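Local coordinates for metallo-beta-lactamase domain-containing protein (Enterococcus faecalis, PDB 2AZ4) that has no established function but binds two zinc ions in a metallo-beta-lactamase fold and may act as an RNA-binding exonuclease, at residues Glu62-Tyr67 / Tyr73-Ala78; Phe34-Glu39 / Asn102-Ala107; Leu44-Asp49 / Ile55-Val60; Val25-Ala30 / Ile177-His182. One frame throughout, in Å; residues are numbered along the deposited sequence.

Contact 1 (Glu62-Tyr67 / Tyr73-Ala78)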
# COMPACT_ATOMS: atom_id res chain seq x y z
N GLU A 62 -20.48 -3.65 9.14
CA GLU A 62 -21.49 -4.70 9.06
C GLU A 62 -21.83 -4.93 7.61
O GLU A 62 -22.20 -3.99 6.91
CB GLU A 62 -22.77 -4.25 9.78
CG GLU A 62 -22.61 -4.08 11.27
CD GLU A 62 -23.15 -5.28 12.09
OE1 GLU A 62 -23.29 -5.12 13.32
OE2 GLU A 62 -23.43 -6.37 11.53
N LEU A 63 -21.68 -6.16 7.13
CA LEU A 63 -21.90 -6.44 5.71
C LEU A 63 -22.69 -7.72 5.56
O LEU A 63 -22.45 -8.69 6.28
CB LEU A 63 -20.57 -6.53 4.94
CG LEU A 63 -19.67 -5.30 4.78
CD1 LEU A 63 -18.30 -5.68 4.17
CD2 LEU A 63 -20.31 -4.22 3.94
N LYS A 64 -23.62 -7.74 4.62
CA LYS A 64 -24.48 -8.90 4.47
C LYS A 64 -23.89 -9.82 3.43
O LYS A 64 -23.55 -9.37 2.33
CB LYS A 64 -25.90 -8.47 4.06
CG LYS A 64 -26.86 -9.63 3.83
CD LYS A 64 -28.18 -9.13 3.25
CE LYS A 64 -28.95 -10.25 2.57
NZ LYS A 64 -28.23 -10.84 1.39
N ASP A 65 -23.77 -11.10 3.79
CA ASP A 65 -23.36 -12.17 2.86
C ASP A 65 -22.08 -11.84 2.09
O ASP A 65 -22.02 -11.96 0.87
CB ASP A 65 -24.50 -12.52 1.91
CG ASP A 65 -25.61 -13.33 2.59
OD1 ASP A 65 -25.31 -14.30 3.34
OD2 ASP A 65 -26.79 -13.00 2.36
N LEU A 66 -21.06 -11.40 2.82
CA LEU A 66 -19.75 -11.12 2.28
C LEU A 66 -18.65 -11.76 3.13
O LEU A 66 -17.67 -12.28 2.59
CB LEU A 66 -19.54 -9.60 2.13
CG LEU A 66 -18.41 -9.15 1.19
CD1 LEU A 66 -18.68 -9.43 -0.28
CD2 LEU A 66 -18.03 -7.68 1.37
N TYR A 67 -18.81 -11.76 4.45
CA TYR A 67 -17.76 -12.35 5.29
C TYR A 67 -17.88 -13.87 5.25
O TYR A 67 -18.97 -14.40 5.01
CB TYR A 67 -17.81 -11.83 6.73
CG TYR A 67 -17.53 -10.35 6.88
CD1 TYR A 67 -16.31 -9.80 6.46
CD2 TYR A 67 -18.46 -9.51 7.46
CE1 TYR A 67 -16.06 -8.44 6.60
CE2 TYR A 67 -18.22 -8.14 7.60
CZ TYR A 67 -17.02 -7.62 7.18
OH TYR A 67 -16.77 -6.28 7.34
N TYR A 73 -20.35 -14.91 11.98
CA TYR A 73 -20.81 -13.53 12.11
C TYR A 73 -22.26 -13.50 11.64
O TYR A 73 -22.60 -14.13 10.65
CB TYR A 73 -19.93 -12.61 11.25
CG TYR A 73 -20.60 -11.32 10.85
CD1 TYR A 73 -20.66 -10.25 11.74
CD2 TYR A 73 -21.18 -11.18 9.59
CE1 TYR A 73 -21.28 -9.06 11.38
CE2 TYR A 73 -21.81 -10.00 9.22
CZ TYR A 73 -21.84 -8.94 10.12
OH TYR A 73 -22.45 -7.77 9.76
N GLU A 74 -23.10 -12.78 12.37
CA GLU A 74 -24.50 -12.63 11.96
C GLU A 74 -24.78 -11.18 11.59
O GLU A 74 -24.70 -10.29 12.45
CB GLU A 74 -25.45 -13.10 13.08
CG GLU A 74 -26.88 -13.39 12.57
CD GLU A 74 -27.71 -14.26 13.52
OE1 GLU A 74 -27.45 -14.24 14.75
OE2 GLU A 74 -28.62 -14.96 13.02
N TYR A 75 -25.08 -10.94 10.31
CA TYR A 75 -25.36 -9.59 9.83
C TYR A 75 -26.64 -9.01 10.41
O TYR A 75 -27.69 -9.65 10.35
CB TYR A 75 -25.45 -9.51 8.31
CG TYR A 75 -25.89 -8.15 7.82
CD1 TYR A 75 -25.00 -7.08 7.75
CD2 TYR A 75 -27.21 -7.92 7.46
CE1 TYR A 75 -25.41 -5.83 7.32
CE2 TYR A 75 -27.63 -6.68 7.04
CZ TYR A 75 -26.73 -5.64 6.96
OH TYR A 75 -27.16 -4.42 6.52
N HIS A 76 -26.52 -7.79 10.92
CA HIS A 76 -27.68 -6.98 11.28
C HIS A 76 -27.58 -5.57 10.71
O HIS A 76 -26.57 -4.87 10.88
CB HIS A 76 -27.91 -7.00 12.80
CG HIS A 76 -28.22 -8.38 13.32
ND1 HIS A 76 -29.23 -9.15 12.78
CD2 HIS A 76 -27.63 -9.14 14.27
CE1 HIS A 76 -29.26 -10.32 13.40
NE2 HIS A 76 -28.30 -10.34 14.31
N GLY A 77 -28.62 -5.19 9.99
CA GLY A 77 -28.64 -3.88 9.35
C GLY A 77 -29.79 -3.79 8.38
O GLY A 77 -30.66 -4.66 8.35
N ALA A 78 -29.77 -2.74 7.56
CA ALA A 78 -30.89 -2.40 6.69
C ALA A 78 -30.91 -3.18 5.38
O ALA A 78 -31.93 -3.18 4.68
CB ALA A 78 -30.88 -0.89 6.40
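Tyr73 uses ring face, ring edge and hydroxyl against Glu62, Leu63 and Tyr67, joining two irregular parts of the long loop that runs from helix 51-56 to strand 85-89 in this metallo-beta-lactamase fold. Its CG stands opposite the backbone N (chi1 156°), which carries the ring across to 62-67. There Tyr67 turns an edge toward one of its faces, a T-shaped pair with ring centroids 5.4 Å apart and planes at 88°; the touching atoms are Tyr67 CD2 and Tyr73 CE2, 3.8 Å apart. At the far end of the ring, Tyr73 OH donates to Glu62 OE2 in a very short bond of 2.5 Å. The same hydroxyl accepts a weak, bent bond from Leu63 N, 3.2 Å from Tyr73 OH. Two residues on, Tyr75 lays its ring against Lys64. Lys64 CB sits over the centre of one face, 3.7 Å from the Tyr75 ring centroid, a CH-pi contact in which the side chains cross at about a right angle. The rim of that ring runs along the backbone: Glu62 C sits at its edge, in the ring plane, 3.7 Å from Tyr75 CE1, and the Tyr75 hydroxyl is bonded to Glu79 N. Beyond the ring the lysine bends at its last torsion, and NZ forms salt bridges with Asp65 and Asp82. His76 contributes through its backbone: its N-H points almost straight at the carboxylate already held by Tyr73, a long, weak bond of 3.5 Å from His76 N to Glu62 OE2.

Contact 2 (Phe34-Glu39 / Asn102-Ala107)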
# COMPACT_ATOMS: atom_id res chain seq x y z
N PHE A 34 -14.68 -2.59 -2.61
CA PHE A 34 -13.26 -2.20 -2.66
C PHE A 34 -13.04 -1.11 -1.61
O PHE A 34 -13.93 -0.30 -1.37
CB PHE A 34 -12.88 -1.64 -4.05
CG PHE A 34 -13.83 -0.58 -4.57
CD1 PHE A 34 -14.93 -0.93 -5.36
CD2 PHE A 34 -13.62 0.77 -4.27
CE1 PHE A 34 -15.80 0.03 -5.83
CE2 PHE A 34 -14.50 1.75 -4.76
CZ PHE A 34 -15.59 1.38 -5.52
N ASP A 35 -11.89 -1.10 -0.95
CA ASP A 35 -10.97 -2.24 -0.88
C ASP A 35 -11.43 -3.16 0.25
O ASP A 35 -12.64 -3.41 0.37
CB ASP A 35 -9.53 -1.72 -0.68
CG ASP A 35 -9.01 -0.97 -1.91
OD1 ASP A 35 -9.26 -1.46 -3.05
OD2 ASP A 35 -8.33 0.07 -1.77
N PHE A 36 -10.51 -3.66 1.08
CA PHE A 36 -10.86 -4.64 2.12
C PHE A 36 -9.85 -4.67 3.29
O PHE A 36 -9.36 -5.73 3.67
CB PHE A 36 -11.01 -6.04 1.50
CG PHE A 36 -12.15 -6.83 2.08
CD1 PHE A 36 -13.47 -6.46 1.80
CD2 PHE A 36 -11.92 -7.91 2.90
CE1 PHE A 36 -14.54 -7.16 2.33
CE2 PHE A 36 -12.99 -8.64 3.44
CZ PHE A 36 -14.30 -8.26 3.17
N GLY A 37 -9.51 -3.49 3.82
CA GLY A 37 -8.69 -3.38 5.00
C GLY A 37 -9.58 -3.05 6.17
O GLY A 37 -10.81 -3.04 6.04
N THR A 38 -8.97 -2.81 7.32
CA THR A 38 -9.72 -2.39 8.50
C THR A 38 -9.37 -0.95 8.78
O THR A 38 -8.33 -0.46 8.33
CB THR A 38 -9.39 -3.27 9.76
OG1 THR A 38 -8.08 -2.95 10.25
CG2 THR A 38 -9.44 -4.74 9.42
N GLU A 39 -10.24 -0.25 9.51
CA GLU A 39 -9.83 1.04 10.07
C GLU A 39 -8.83 0.81 11.20
O GLU A 39 -8.77 -0.31 11.75
CB GLU A 39 -11.05 1.84 10.58
CG GLU A 39 -12.03 2.20 9.46
CD GLU A 39 -13.18 3.11 9.93
OE1 GLU A 39 -13.06 3.69 11.03
OE2 GLU A 39 -14.21 3.22 9.22
N ASN A 102 -8.55 -12.17 4.43
CA ASN A 102 -8.78 -13.57 4.84
C ASN A 102 -10.16 -13.79 5.44
O ASN A 102 -10.61 -14.94 5.55
CB ASN A 102 -7.73 -14.07 5.82
CG ASN A 102 -6.39 -14.38 5.16
OD1 ASN A 102 -5.34 -14.37 5.82
ND2 ASN A 102 -6.43 -14.70 3.89
N TYR A 103 -10.84 -12.70 5.79
CA TYR A 103 -12.23 -12.80 6.26
C TYR A 103 -13.26 -12.78 5.13
O TYR A 103 -14.46 -13.00 5.35
CB TYR A 103 -12.54 -11.69 7.27
CG TYR A 103 -11.98 -11.91 8.66
CD1 TYR A 103 -11.33 -13.10 9.01
CD2 TYR A 103 -12.11 -10.91 9.63
CE1 TYR A 103 -10.82 -13.29 10.32
CE2 TYR A 103 -11.63 -11.09 10.91
CZ TYR A 103 -10.99 -12.26 11.26
OH TYR A 103 -10.51 -12.39 12.56
N LEU A 104 -12.80 -12.49 3.92
CA LEU A 104 -13.67 -12.51 2.75
C LEU A 104 -14.09 -13.94 2.42
O LEU A 104 -13.25 -14.81 2.25
CB LEU A 104 -13.00 -11.85 1.54
CG LEU A 104 -13.86 -11.77 0.26
CD1 LEU A 104 -15.21 -10.98 0.42
CD2 LEU A 104 -13.08 -11.29 -0.97
N ASP A 105 -15.39 -14.17 2.35
CA ASP A 105 -15.96 -15.44 1.88
C ASP A 105 -15.15 -16.05 0.71
O ASP A 105 -15.07 -15.48 -0.38
CB ASP A 105 -17.41 -15.18 1.45
CG ASP A 105 -18.18 -16.44 1.16
OD1 ASP A 105 -17.56 -17.51 1.07
OD2 ASP A 105 -19.42 -16.35 0.96
N PRO A 106 -14.54 -17.24 0.93
CA PRO A 106 -13.80 -17.99 -0.10
C PRO A 106 -14.53 -18.09 -1.44
O PRO A 106 -13.88 -18.06 -2.49
CB PRO A 106 -13.64 -19.39 0.51
CG PRO A 106 -13.86 -19.21 1.97
CD PRO A 106 -14.53 -17.92 2.24
N ALA A 107 -15.86 -18.21 -1.41
CA ALA A 107 -16.69 -18.27 -2.63
C ALA A 107 -16.78 -16.95 -3.40
O ALA A 107 -17.12 -16.92 -4.59
CB ALA A 107 -18.09 -18.80 -2.30
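The rim of the Phe36 ring meets the base of the Leu104 side chain, the two side chains crossing at about a right angle. Phe36 CE2 lies 3.7 Å from Leu104 CB, which approaches the ring obliquely. The neighbouring ring atom, Phe36 CZ, comes 4.0 Å from Leu104 CD1, so that one leucine spans two atoms of the rim. What lets it do so is the first torsion: with chi1 at -178°, Leu104 extends from its backbone N in a way that brings CD1 to Phe36 CZ while CB stays at CE2. Nearer the backbone, Tyr103 C sits close to the ring plane at the edge, a looser contact of 4.5 Å to Phe36 CE2. No hydrogen bond crosses here; the patch is small, buried and apolar. Val88 of strand 85-89 touches both Phe36 and Leu104, and Met100 and Leu66 also pack on the phenylalanine. Past Leu104 the chain turns outward in an Asx turn, Asp105 OD1 accepting from Ala107 N at 3.1 Å. On the other side, Phe36 follows Asp35, whose carboxylate is bonded to His97 ND1, Ser91 N and Tyr186 OH, and the backbone of Phe36 is itself bonded to His97. Asp35 thus positions a zinc ligand from the second shell, and the Phe36-Leu104 contact lies just behind the HxHxDH motif, His92 to His97, that marks the dinuclear zinc site of metallo-beta-lactamase folds.

Contact 3 (Leu44-Asp49 / Ile55-Val60)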
# COMPACT_ATOMS: atom_id res chain seq x y z
N LEU A 44 -7.39 3.20 20.61
CA LEU A 44 -8.11 2.01 21.01
C LEU A 44 -7.15 0.84 21.10
O LEU A 44 -6.29 0.65 20.22
CB LEU A 44 -9.21 1.69 20.00
CG LEU A 44 -10.70 1.81 20.31
CD1 LEU A 44 -11.07 3.02 21.19
CD2 LEU A 44 -11.50 1.83 19.00
N ASP A 45 -7.26 0.05 22.16
CA ASP A 45 -6.50 -1.19 22.25
C ASP A 45 -7.50 -2.32 22.37
O ASP A 45 -8.43 -2.25 23.18
CB ASP A 45 -5.51 -1.15 23.41
CG ASP A 45 -4.36 -0.18 23.16
OD1 ASP A 45 -3.61 -0.35 22.15
OD2 ASP A 45 -4.20 0.77 23.96
N LEU A 46 -7.34 -3.32 21.52
CA LEU A 46 -8.24 -4.45 21.44
C LEU A 46 -7.45 -5.72 21.70
O LEU A 46 -6.30 -5.79 21.30
CB LEU A 46 -8.87 -4.51 20.06
CG LEU A 46 -9.70 -3.31 19.57
CD1 LEU A 46 -10.47 -3.75 18.34
CD2 LEU A 46 -10.65 -2.79 20.64
N PRO A 47 -8.07 -6.71 22.38
CA PRO A 47 -7.36 -7.93 22.74
C PRO A 47 -7.15 -8.91 21.58
O PRO A 47 -6.35 -9.84 21.71
CB PRO A 47 -8.26 -8.57 23.80
CG PRO A 47 -9.64 -8.11 23.45
CD PRO A 47 -9.46 -6.72 22.89
N ASP A 48 -7.87 -8.70 20.47
CA ASP A 48 -7.87 -9.64 19.34
C ASP A 48 -8.47 -9.01 18.06
O ASP A 48 -8.99 -7.89 18.10
CB ASP A 48 -8.62 -10.94 19.70
CG ASP A 48 -10.10 -10.71 20.00
OD1 ASP A 48 -10.86 -10.32 19.09
OD2 ASP A 48 -10.52 -10.95 21.16
N ASP A 49 -8.36 -9.73 16.94
CA ASP A 49 -8.91 -9.32 15.64
C ASP A 49 -10.08 -10.19 15.20
O ASP A 49 -10.42 -10.25 14.01
CB ASP A 49 -7.83 -9.40 14.57
CG ASP A 49 -6.90 -8.18 14.55
OD1 ASP A 49 -7.32 -7.07 14.90
OD2 ASP A 49 -5.74 -8.34 14.14
N ILE A 55 -16.15 -5.69 14.53
CA ILE A 55 -17.50 -5.18 14.30
C ILE A 55 -17.89 -4.24 15.46
O ILE A 55 -18.19 -3.06 15.23
CB ILE A 55 -18.51 -6.36 14.10
CG1 ILE A 55 -18.35 -6.96 12.69
CG2 ILE A 55 -19.95 -5.90 14.31
CD1 ILE A 55 -18.64 -5.99 11.57
N ASN A 56 -17.83 -4.77 16.69
CA ASN A 56 -18.18 -4.03 17.92
C ASN A 56 -17.41 -2.72 18.10
O ASN A 56 -17.89 -1.78 18.69
CB ASN A 56 -17.95 -4.91 19.15
CG ASN A 56 -18.97 -6.04 19.28
OD1 ASN A 56 -19.95 -6.10 18.54
ND2 ASN A 56 -18.75 -6.94 20.23
N ASN A 57 -16.19 -2.69 17.59
CA ASN A 57 -15.37 -1.49 17.69
C ASN A 57 -15.39 -0.64 16.43
O ASN A 57 -14.62 0.32 16.31
CB ASN A 57 -13.95 -1.88 18.08
CG ASN A 57 -13.85 -2.21 19.55
OD1 ASN A 57 -13.88 -1.31 20.39
ND2 ASN A 57 -13.75 -3.50 19.88
N ARG A 58 -16.27 -1.00 15.51
CA ARG A 58 -16.47 -0.24 14.28
C ARG A 58 -15.22 -0.16 13.41
O ARG A 58 -15.06 0.78 12.63
CB ARG A 58 -16.95 1.18 14.63
CG ARG A 58 -17.91 1.81 13.68
CD ARG A 58 -17.49 3.27 13.50
NE ARG A 58 -18.61 4.20 13.60
CZ ARG A 58 -18.49 5.52 13.43
NH1 ARG A 58 -17.31 6.07 13.15
NH2 ARG A 58 -19.57 6.28 13.53
N LEU A 59 -14.32 -1.15 13.51
CA LEU A 59 -13.13 -1.12 12.66
C LEU A 59 -13.39 -1.74 11.28
O LEU A 59 -12.68 -1.47 10.31
CB LEU A 59 -11.93 -1.75 13.37
CG LEU A 59 -11.67 -1.07 14.70
CD1 LEU A 59 -10.75 -1.94 15.52
CD2 LEU A 59 -11.05 0.33 14.49
N VAL A 60 -14.43 -2.57 11.20
CA VAL A 60 -14.86 -3.10 9.92
C VAL A 60 -16.37 -2.86 9.87
O VAL A 60 -17.00 -2.73 10.92
CB VAL A 60 -14.52 -4.63 9.76
CG1 VAL A 60 -13.06 -4.87 10.03
CG2 VAL A 60 -15.35 -5.51 10.70
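Leu46 puts both of its methyl groups to use, CD2 against the amide of Asn57, CD1 against the end of Leu59 and the same amide nitrogen. Leu46 CD2 is 3.3 Å from Asn57 ND2 and 3.4 Å from Asn57 CG, the two side chains coming from opposite directions. The other branch meets Leu59 tip to tip, and the 3.4 Å between Leu46 CD1 and Leu59 CD1 is tighter than usual for two methyl groups. At the margin Leu44 CD2 stands off at 4.2 Å from Asn57 OD1. None of these pairs is a hydrogen bond, although Asn57 brings an amide to the contact. The polar need of its ND2 is met behind it, by the carbonyl of Thr53 in helix 51-56. A chi1 of -77° sets Asn57 CG beside the backbone N, and this turn folds the amide back along the helix. Thr53 also touches Leu46, while Leu54 touches Leu59. Farther out, Asp48 OD1 reaches Thr53 OG1 and His50 N, linking the approach to the helix with its first turn. Asn57 and Leu59 owe their places to the way that helix stops: Arg58 takes a positive phi of 61°, its N bonds to Ile55 O at 2.8 Å, and Leu59 N bonds to Leu54 O. This is a Schellman motif, and Leu46 packs on the residues flanking its C-prime position.

Contact 4 (Val25-Ala30 / Ile177-His182)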
# COMPACT_ATOMS: atom_id res chain seq x y z
N VAL A 25 -20.57 -0.78 -4.72
CA VAL A 25 -21.27 -0.31 -5.89
C VAL A 25 -22.22 -1.42 -6.29
O VAL A 25 -21.79 -2.54 -6.52
CB VAL A 25 -20.34 0.07 -7.07
CG1 VAL A 25 -21.17 0.55 -8.27
CG2 VAL A 25 -19.38 1.19 -6.65
N ALA A 26 -23.51 -1.10 -6.32
CA ALA A 26 -24.56 -2.09 -6.63
C ALA A 26 -25.47 -1.66 -7.78
O ALA A 26 -25.84 -0.49 -7.89
CB ALA A 26 -25.38 -2.38 -5.41
N TYR A 27 -25.82 -2.65 -8.60
CA TYR A 27 -26.68 -2.48 -9.76
C TYR A 27 -27.39 -3.81 -10.04
O TYR A 27 -26.72 -4.83 -10.28
CB TYR A 27 -25.88 -2.09 -11.01
CG TYR A 27 -26.77 -1.84 -12.22
CD1 TYR A 27 -27.49 -0.65 -12.33
CD2 TYR A 27 -26.88 -2.78 -13.24
CE1 TYR A 27 -28.31 -0.40 -13.43
CE2 TYR A 27 -27.70 -2.55 -14.34
CZ TYR A 27 -28.41 -1.35 -14.43
OH TYR A 27 -29.20 -1.10 -15.52
N LYS A 28 -28.72 -3.77 -10.03
CA LYS A 28 -29.59 -4.96 -10.16
C LYS A 28 -29.15 -6.03 -9.16
O LYS A 28 -29.03 -5.74 -7.98
CB LYS A 28 -29.65 -5.48 -11.60
CG LYS A 28 -30.38 -4.57 -12.58
CD LYS A 28 -30.34 -5.18 -13.97
CE LYS A 28 -31.39 -4.59 -14.88
NZ LYS A 28 -31.28 -5.20 -16.25
N ASP A 29 -28.91 -7.25 -9.63
CA ASP A 29 -28.47 -8.33 -8.74
C ASP A 29 -26.95 -8.51 -8.66
O ASP A 29 -26.46 -9.59 -8.29
CB ASP A 29 -29.16 -9.65 -9.11
CG ASP A 29 -28.88 -10.08 -10.53
OD1 ASP A 29 -28.18 -9.37 -11.28
OD2 ASP A 29 -29.39 -11.17 -10.89
N ALA A 30 -26.20 -7.46 -8.97
CA ALA A 30 -24.76 -7.50 -8.79
C ALA A 30 -24.24 -6.39 -7.88
O ALA A 30 -24.82 -5.28 -7.82
CB ALA A 30 -24.03 -7.50 -10.15
N ILE A 177 -15.31 2.10 -13.15
CA ILE A 177 -16.50 1.27 -12.94
C ILE A 177 -17.69 1.73 -13.80
O ILE A 177 -18.10 2.87 -13.72
CB ILE A 177 -16.88 1.28 -11.43
CG1 ILE A 177 -15.72 0.69 -10.60
CG2 ILE A 177 -18.19 0.48 -11.15
CD1 ILE A 177 -15.58 1.33 -9.20
N ARG A 178 -18.23 0.83 -14.61
CA ARG A 178 -19.38 1.19 -15.42
C ARG A 178 -20.58 0.29 -15.18
O ARG A 178 -20.44 -0.93 -15.10
CB ARG A 178 -19.01 1.23 -16.91
CG ARG A 178 -18.09 2.40 -17.23
CD ARG A 178 -17.74 2.38 -18.69
NE ARG A 178 -16.33 2.68 -18.92
CZ ARG A 178 -15.85 3.87 -19.26
NH1 ARG A 178 -16.66 4.91 -19.40
NH2 ARG A 178 -14.54 4.02 -19.44
N THR A 179 -21.74 0.93 -15.01
CA THR A 179 -23.05 0.27 -15.20
C THR A 179 -23.64 0.88 -16.48
O THR A 179 -23.08 1.86 -17.01
CB THR A 179 -23.97 0.51 -14.00
OG1 THR A 179 -24.23 1.91 -13.85
CG2 THR A 179 -23.31 0.01 -12.72
N PRO A 180 -24.73 0.31 -17.02
CA PRO A 180 -25.23 0.85 -18.31
C PRO A 180 -25.45 2.37 -18.38
O PRO A 180 -25.29 2.95 -19.45
CB PRO A 180 -26.54 0.08 -18.50
CG PRO A 180 -26.27 -1.23 -17.82
CD PRO A 180 -25.55 -0.83 -16.57
N ASP A 181 -25.76 3.04 -17.28
CA ASP A 181 -25.99 4.48 -17.35
C ASP A 181 -24.93 5.33 -16.67
O ASP A 181 -25.01 6.55 -16.74
CB ASP A 181 -27.35 4.84 -16.75
CG ASP A 181 -28.53 4.37 -17.60
OD1 ASP A 181 -28.36 4.04 -18.81
OD2 ASP A 181 -29.65 4.33 -17.06
N HIS A 182 -23.97 4.70 -15.99
CA HIS A 182 -23.01 5.45 -15.18
C HIS A 182 -21.56 5.01 -15.27
O HIS A 182 -21.26 3.84 -15.52
CB HIS A 182 -23.44 5.48 -13.71
CG HIS A 182 -24.82 6.00 -13.52
ND1 HIS A 182 -25.12 7.34 -13.50
CD2 HIS A 182 -26.00 5.34 -13.39
CE1 HIS A 182 -26.42 7.50 -13.34
NE2 HIS A 182 -26.98 6.30 -13.27
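Tyr27, Val25 and Thr179 bury the greatest area where the ends of strands 22-27 and 173-179 face each other, one from each of the two central sheets of the metallo-beta-lactamase sandwich. Tyr27 contributes most. A chi1 near 180° swings its ring out to Thr179 and Pro180, and it receives two CH-pi contacts over one face: Thr179 CB at 4.2 Å from the Tyr27 ring centroid and Pro180 CD at 3.9 Å from the same centroid. Lys28 CG lies against the opposite face, so the ring is sandwiched between aliphatic carbons. Thr179 splits its branches: CG2 sits 3.7 Å from Tyr27 CB, while OG1 is turned to Thr7 OG1 in strand 7-13. Two residues back along each strand, Val25 CG1 and Ile177 CG2 touch at 4.1 Å. Each segment then reverses direction, in a type II' turn from Tyr27 to Ala30 and a type I turn from Thr179 to His182. With no hydrogen bond passing between the segments, the two sheets meet here by shape and apolar burial, and the tyrosine face, by taking C-H groups, lets an aromatic ring fit against a threonine and a proline without any polar link.

Overall arrangement
Contacts 1, 2 and 3 form a continuous group on one side of the chain. Leu66 O of contact 1 probably accepts from Asp105 N of contact 2 (3.0 Å), and Ile55 of contact 3 packs on Glu62 and Tyr73. Contacts 2 and 3 share two probable bonds, Tyr103 OH to Asp49 O (2.6 Å) and Glu39 N to Leu59 O (2.8 Å). Contact 4 meets only contact 2, where Phe34 CE1 lies 3.6 Å from Ile177 CD1; its centre is about 32 Å from that of contact 3. Contact 2 leads toward the metal site: the Phe36 side chain is about 12 Å from a bound zinc ion and about 7 Å from the side chain of the zinc ligand His97.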